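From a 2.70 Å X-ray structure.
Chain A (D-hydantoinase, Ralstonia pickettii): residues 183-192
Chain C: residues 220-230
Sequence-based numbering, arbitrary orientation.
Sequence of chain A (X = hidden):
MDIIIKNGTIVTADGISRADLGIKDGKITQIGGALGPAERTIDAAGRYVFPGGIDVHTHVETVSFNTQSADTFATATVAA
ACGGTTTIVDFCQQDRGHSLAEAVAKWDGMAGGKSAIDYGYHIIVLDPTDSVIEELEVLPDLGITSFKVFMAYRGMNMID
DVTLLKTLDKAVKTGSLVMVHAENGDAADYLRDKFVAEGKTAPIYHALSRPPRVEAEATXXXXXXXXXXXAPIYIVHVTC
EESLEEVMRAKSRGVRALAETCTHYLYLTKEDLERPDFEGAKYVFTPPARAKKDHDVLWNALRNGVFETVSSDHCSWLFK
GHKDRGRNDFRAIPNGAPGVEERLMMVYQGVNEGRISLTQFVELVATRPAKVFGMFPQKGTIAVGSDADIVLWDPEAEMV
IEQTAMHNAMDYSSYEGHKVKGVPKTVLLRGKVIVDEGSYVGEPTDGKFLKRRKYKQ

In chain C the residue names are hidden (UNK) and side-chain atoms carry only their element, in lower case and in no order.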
ATOM      1  N   GLU A 183       1.411 -16.364 -14.084  1.00 20.89           N
ATOM      2  CA  GLU A 183      -0.024 -16.288 -14.308  1.00 20.40           C
ATOM      3  C   GLU A 183      -0.578 -17.488 -13.577  1.00 20.58           C
ATOM      4  O   GLU A 183       0.078 -18.528 -13.522  1.00 19.90           O
ATOM      5  CB  GLU A 183      -0.370 -16.422 -15.779  1.00 17.90           C
ATOM      6  CG  GLU A 183      -0.452 -15.135 -16.529  1.00 17.61           C
ATOM      7  CD  GLU A 183      -0.881 -15.382 -17.945  1.00 17.54           C
ATOM      8  OE1 GLU A 183      -0.276 -16.277 -18.562  1.00 22.03           O
ATOM      9  OE2 GLU A 183      -1.804 -14.706 -18.444  1.00 16.47           O
ATOM     10  N   ASN A 184      -1.759 -17.345 -12.988  1.00 20.44           N
ATOM     11  CA  ASN A 184      -2.358 -18.476 -12.308  1.00 18.94           C
ATOM     12  C   ASN A 184      -3.108 -19.243 -13.389  1.00 20.04           C
ATOM     13  O   ASN A 184      -4.214 -18.860 -13.800  1.00 18.94           O
ATOM     14  CB  ASN A 184      -3.309 -18.026 -11.210  1.00 16.96           C
ATOM     15  CG  ASN A 184      -3.916 -19.196 -10.470  1.00 16.89           C
ATOM     16  OD1 ASN A 184      -4.647 -19.999 -11.061  1.00 16.67           O
ATOM     17  ND2 ASN A 184      -3.608 -19.315  -9.176  1.00 11.37           N
ATOM     18  N   GLY A 185      -2.470 -20.317 -13.855  1.00 20.26           N
ATOM     19  CA  GLY A 185      -3.023 -21.142 -14.914  1.00 20.49           C
ATOM     20  C   GLY A 185      -4.407 -21.686 -14.654  1.00 20.35           C
ATOM     21  O   GLY A 185      -5.268 -21.659 -15.533  1.00 19.85           O
ATOM     22  N   ASP A 186      -4.624 -22.184 -13.445  1.00 20.77           N
ATOM     23  CA  ASP A 186      -5.918 -22.729 -13.096  1.00 21.53           C
ATOM     24  C   ASP A 186      -6.977 -21.644 -13.160  1.00 22.07           C
ATOM     25  O   ASP A 186      -8.060 -21.864 -13.707  1.00 24.04           O
ATOM     26  CB  ASP A 186      -5.852 -23.361 -11.712  1.00 21.46           C
ATOM     27  CG  ASP A 186      -4.805 -24.452 -11.641  1.00 21.80           C
ATOM     28  OD1 ASP A 186      -4.717 -25.234 -12.616  1.00 22.75           O
ATOM     29  OD2 ASP A 186      -4.081 -24.533 -10.625  1.00 22.37           O
ATOM     30  N   ALA A 187      -6.669 -20.467 -12.628  1.00 21.58           N
ATOM     31  CA  ALA A 187      -7.633 -19.380 -12.673  1.00 21.80           C
ATOM     32  C   ALA A 187      -7.965 -19.109 -14.134  1.00 21.63           C
ATOM     33  O   ALA A 187      -9.133 -18.961 -14.495  1.00 23.72           O
ATOM     34  CB  ALA A 187      -7.062 -18.133 -12.020  1.00 22.95           C
ATOM     35  N   ALA A 188      -6.941 -19.055 -14.979  1.00 20.22           N
ATOM     36  CA  ALA A 188      -7.164 -18.808 -16.400  1.00 21.35           C
ATOM     37  C   ALA A 188      -8.040 -19.904 -17.015  1.00 22.37           C
ATOM     38  O   ALA A 188      -9.030 -19.612 -17.684  1.00 21.03           O
ATOM     39  CB  ALA A 188      -5.838 -18.728 -17.136  1.00 20.29           C
ATOM     40  N   ASP A 189      -7.677 -21.163 -16.787  1.00 23.53           N
ATOM     41  CA  ASP A 189      -8.451 -22.272 -17.328  1.00 25.29           C
ATOM     42  C   ASP A 189      -9.918 -22.149 -16.961  1.00 26.20           C
ATOM     43  O   ASP A 189     -10.790 -22.304 -17.820  1.00 25.89           O
ATOM     44  CB  ASP A 189      -7.911 -23.610 -16.830  1.00 26.21           C
ATOM     45  CG  ASP A 189      -6.594 -23.973 -17.476  1.00 28.62           C
ATOM     46  OD1 ASP A 189      -6.426 -23.658 -18.679  1.00 28.31           O
ATOM     47  OD2 ASP A 189      -5.736 -24.579 -16.790  1.00 31.83           O
ATOM     48  N   TYR A 190     -10.185 -21.868 -15.687  1.00 26.65           N
ATOM     49  CA  TYR A 190     -11.554 -21.706 -15.199  1.00 26.59           C
ATOM     50  C   TYR A 190     -12.317 -20.692 -16.049  1.00 27.00           C
ATOM     51  O   TYR A 190     -13.429 -20.959 -16.509  1.00 27.44           O
ATOM     52  CB  TYR A 190     -11.533 -21.235 -13.746  1.00 28.02           C
ATOM     53  CG  TYR A 190     -12.885 -20.810 -13.211  1.00 29.90           C
ATOM     54  CD1 TYR A 190     -13.778 -21.742 -12.682  1.00 29.35           C
ATOM     55  CD2 TYR A 190     -13.276 -19.467 -13.242  1.00 30.99           C
ATOM     56  CE1 TYR A 190     -15.030 -21.350 -12.196  1.00 30.52           C
ATOM     57  CE2 TYR A 190     -14.523 -19.064 -12.761  1.00 32.49           C
ATOM     58  CZ  TYR A 190     -15.396 -20.008 -12.239  1.00 32.18           C
ATOM     59  OH  TYR A 190     -16.626 -19.607 -11.764  1.00 32.10           O
ATOM     60  N   LEU A 191     -11.716 -19.526 -16.256  1.00 26.47           N
ATOM     61  CA  LEU A 191     -12.360 -18.487 -17.042  1.00 27.67           C
ATOM     62  C   LEU A 191     -12.416 -18.829 -18.522  1.00 29.23           C
ATOM     63  O   LEU A 191     -13.415 -18.556 -19.184  1.00 29.49           O
ATOM     64  CB  LEU A 191     -11.646 -17.148 -16.833  1.00 26.84           C
ATOM     65  CG  LEU A 191     -11.733 -16.571 -15.413  1.00 26.93           C
ATOM     66  CD1 LEU A 191     -10.796 -15.386 -15.269  1.00 26.64           C
ATOM     67  CD2 LEU A 191     -13.167 -16.157 -15.114  1.00 25.68           C
ATOM     68  N   ARG A 192     -11.352 -19.431 -19.046  1.00 31.64           N
ATOM     69  CA  ARG A 192     -11.314 -19.800 -20.459  1.00 33.62           C
ATOM     70  C   ARG A 192     -12.475 -20.732 -20.786  1.00 33.08           C
ATOM     71  O   ARG A 192     -13.241 -20.488 -21.715  1.00 32.14           O
ATOM     72  CB  ARG A 192      -9.998 -20.505 -20.808  1.00 37.02           C
ATOM     73  CG  ARG A 192      -8.727 -19.747 -20.401  1.00 41.70           C
ATOM     74  CD  ARG A 192      -7.473 -20.464 -20.902  1.00 43.49           C
ATOM     75  NE  ARG A 192      -7.309 -20.283 -22.344  1.00 47.29           N
ATOM     76  CZ  ARG A 192      -6.695 -21.145 -23.148  1.00 47.89           C
ATOM     77  NH1 ARG A 192      -6.179 -22.267 -22.663  1.00 48.18           N
ATOM     78  NH2 ARG A 192      -6.603 -20.885 -24.445  1.00 48.62           N
TER
ATOM     79  N   UNK C 220      -3.677 -14.139   0.107  1.00 13.00           N
ATOM     80  CA  UNK C 220      -3.840 -13.345  -1.098  1.00 13.35           C
ATOM     81  C   UNK C 220      -4.379 -14.170  -2.262  1.00 14.28           C
ATOM     82  O   UNK C 220      -5.292 -13.733  -2.972  1.00 16.08           O
ATOM     83  c   UNK C 220      -2.523 -12.700  -1.473  1.00 12.36           C
ATOM     84  N   UNK C 221      -3.819 -15.364  -2.451  1.00 13.93           N
ATOM     85  CA  UNK C 221      -4.242 -16.249  -3.537  1.00 13.84           C
ATOM     86  C   UNK C 221      -5.728 -16.603  -3.417  1.00 14.65           C
ATOM     87  O   UNK C 221      -6.495 -16.483  -4.385  1.00 13.45           O
ATOM     88  c   UNK C 221      -2.394 -19.235  -5.039  1.00 12.01           C
ATOM     89  n   UNK C 221      -1.575 -19.677  -3.909  1.00 11.21           N
ATOM     90  n   UNK C 221      -2.648 -21.712  -3.706  1.00 12.19           N
ATOM     91  c   UNK C 221      -1.718 -20.848  -3.295  1.00 14.24           C
ATOM     92  n   UNK C 221      -0.938 -21.155  -2.260  1.00 12.33           N
ATOM     93  c   UNK C 221      -3.685 -18.549  -4.602  1.00 11.37           C
ATOM     94  c   UNK C 221      -3.379 -17.518  -3.518  1.00 14.53           C
ATOM     95  N   UNK C 222      -6.135 -17.034  -2.227  1.00 13.87           N
ATOM     96  CA  UNK C 222      -7.526 -17.388  -2.008  1.00 15.54           C
ATOM     97  C   UNK C 222      -8.413 -16.194  -2.372  1.00 16.00           C
ATOM     98  O   UNK C 222      -9.369 -16.321  -3.142  1.00 17.20           O
ATOM     99  c   UNK C 222      -7.737 -17.794  -0.554  1.00 15.49           C
ATOM    100  N   UNK C 223      -8.081 -15.024  -1.837  1.00 15.72           N
ATOM    101  CA  UNK C 223      -8.866 -13.827  -2.113  1.00 15.21           C
ATOM    102  C   UNK C 223      -8.890 -13.498  -3.604  1.00 14.81           C
ATOM    103  O   UNK C 223      -9.912 -13.050  -4.133  1.00 14.25           O
ATOM    104  c   UNK C 223      -7.613 -11.834   0.975  1.00 13.29           C
ATOM    105  c   UNK C 223      -9.907 -12.734   0.603  1.00 11.63           C
ATOM    106  c   UNK C 223      -8.321 -12.648  -1.299  1.00 14.80           C
ATOM    107  c   UNK C 223      -8.453 -12.845   0.218  1.00 13.41           C
ATOM    108  N   UNK C 224      -7.767 -13.728  -4.280  1.00 14.31           N
ATOM    109  CA  UNK C 224      -7.674 -13.473  -5.715  1.00 14.25           C
ATOM    110  C   UNK C 224      -8.622 -14.411  -6.463  1.00 14.31           C
ATOM    111  O   UNK C 224      -9.341 -14.000  -7.386  1.00 11.85           O
ATOM    112  c   UNK C 224      -6.245 -13.686  -6.186  1.00 14.47           C
ATOM    113  N   UNK C 225      -8.615 -15.678  -6.058  1.00 15.27           N
ATOM    114  CA  UNK C 225      -9.484 -16.678  -6.668  1.00 16.39           C
ATOM    115  C   UNK C 225     -10.943 -16.308  -6.423  1.00 16.39           C
ATOM    116  O   UNK C 225     -11.789 -16.437  -7.316  1.00 15.28           O
ATOM    117  c   UNK C 225      -8.243 -18.977  -6.913  1.00 15.89           C
ATOM    118  c   UNK C 225      -9.172 -18.067  -6.093  1.00 15.05           C
ATOM    119  c   UNK C 225      -7.269 -19.676  -5.969  1.00 12.14           C
ATOM    120  c   UNK C 225      -7.501 -18.188  -7.997  1.00 12.24           C
ATOM    121  N   UNK C 226     -11.238 -15.840  -5.212  1.00 17.19           N
ATOM    122  CA  UNK C 226     -12.600 -15.427  -4.883  1.00 17.53           C
ATOM    123  C   UNK C 226     -12.979 -14.272  -5.813  1.00 18.18           C
ATOM    124  O   UNK C 226     -14.099 -14.213  -6.321  1.00 18.98           O
ATOM    125  c   UNK C 226     -12.679 -14.991  -3.432  1.00 16.66           C
ATOM    126  N   UNK C 227     -12.035 -13.367  -6.050  1.00 17.64           N
ATOM    127  CA  UNK C 227     -12.275 -12.231  -6.932  1.00 19.31           C
ATOM    128  C   UNK C 227     -12.608 -12.692  -8.347  1.00 20.93           C
ATOM    129  O   UNK C 227     -13.522 -12.158  -8.984  1.00 21.90           O
ATOM    130  o   UNK C 227     -10.064  -8.193  -8.549  1.00 21.25           O
ATOM    131  o   UNK C 227      -9.177  -9.225  -6.823  1.00 19.28           O
ATOM    132  c   UNK C 227     -10.100  -9.065  -7.655  1.00 20.31           C
ATOM    133  c   UNK C 227     -11.333  -9.949  -7.573  1.00 17.29           C
ATOM    134  c   UNK C 227     -11.042 -11.323  -6.988  1.00 19.42           C
ATOM    135  N   UNK C 228     -11.850 -13.675  -8.838  1.00 21.97           N
ATOM    136  CA  UNK C 228     -12.042 -14.224 -10.187  1.00 22.10           C
ATOM    137  C   UNK C 228     -13.415 -14.866 -10.336  1.00 22.03           C
ATOM    138  O   UNK C 228     -14.126 -14.616 -11.308  1.00 21.06           O
ATOM    139  c   UNK C 228     -11.288 -15.960 -11.858  1.00 20.28           C
ATOM    140  c   UNK C 228     -10.968 -15.296 -10.524  1.00 22.32           C
ATOM    141  c   UNK C 228      -9.581 -14.652 -10.567  1.00 21.50           C
ATOM    142  c   UNK C 228      -9.409 -13.662 -11.693  1.00 21.70           C
ATOM    143  N   UNK C 229     -13.777 -15.711  -9.380  1.00 22.48           N
ATOM    144  CA  UNK C 229     -15.074 -16.365  -9.424  1.00 24.16           C
ATOM    145  C   UNK C 229     -16.147 -15.341  -9.089  1.00 24.44           C
ATOM    146  O   UNK C 229     -17.316 -15.520  -9.426  1.00 24.77           O
ATOM    147  c   UNK C 229     -15.159 -17.522  -8.409  1.00 24.05           C
ATOM    148  c   UNK C 229     -16.566 -18.082  -8.372  1.00 23.08           C
ATOM    149  c   UNK C 229     -14.166 -18.611  -8.788  1.00 24.41           C
ATOM    150  N   UNK C 230     -15.729 -14.257  -8.441  1.00 24.83           N
ATOM    151  CA  UNK C 230     -16.640 -13.197  -8.024  1.00 24.41           C
ATOM    152  C   UNK C 230     -17.574 -13.780  -6.968  1.00 22.52           C
ATOM    153  O   UNK C 230     -18.796 -13.765  -7.101  1.00 21.10           O
ATOM    154  n   UNK C 230     -18.046 -10.885  -7.684  1.00 30.40           N
ATOM    155  o   UNK C 230     -19.303 -11.205  -9.526  1.00 32.83           O
ATOM    156  c   UNK C 230     -18.350 -11.526  -8.818  1.00 29.66           C
ATOM    157  c   UNK C 230     -17.455 -12.682  -9.205  1.00 25.94           C
TER

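Position 220 carries a single side-chain carbon, which is out of reach of chain A here; one carbon means alanine, A220(C). Position 221 has three carbons, a nitrogen, then a carbon bearing two more nitrogens. That guanidinium pattern is unique to arginine, so this is R221(C). Its CD lies 4.3 Å from ND2 of N184(A), a contact without a hydrogen bond; its three nitrogens are bonded elsewhere in the structure.

Position 222 again shows one carbon, out of reach of chain A: A222(C). At 223 four carbons fork at the second, the leucine pattern, and L223(C) also makes no contact. Position 224 has one carbon and is A224(C).

Position 225 repeats the four carbons forked at the second, giving L225(C). Its CA-to-CB bond points sideways, but the end of the chain comes nearer: CD1 lies 4.0 Å from CB of A187(A) and 4.2 Å from ND2 of N184(A). Both chi angles fall between wells.

Position 226 holds one carbon, no contact: A226(C). At 227 three carbons end in two oxygens, a carboxylate on a two-carbon spacer, hence E227(C), which is out of reach.

Position 228 has four carbons forked at the first, with one arm two carbons long, so it is isoleucine. I228(C) points toward chain A, and its CG2 lies 3.5 Å from CD1 of L191(A) and 4.3 Å from CD2 of Y190(A). Position 229 has one carbon carrying two more; three carbons with this fork make V229(C). Its CG1 is 3.7 Å from OH of Y190(A), and its CG2 is 3.9 Å from CZ of the same tyrosine.

Position 230 has two carbons, the second bearing one oxygen and one nitrogen: an amide, N230(C). Its positive phi of 66° departs from helical geometry, and its side-chain end leads away.

The two helices run nearly parallel, 10° apart, with axes approaching to 10.7 Å. The register pairs A187(A) with L225(C), CA to CA 6.8 Å, where alanine's short side chain faces the leucine end. No hydrogen bond crosses the contact; it is mainly apolar packing, burying 308 Å² in all. I228(C) gives the largest share, 70 Å², by touching both Y190(A) and L191(A), while V229(C) also approaches the tyrosine ring obliquely. N184(A) meanwhile caps its own helix: its OD1 accepts from N of A187(A) at 2.6 Å.

Chain C (220-230) ARALALAEIVN
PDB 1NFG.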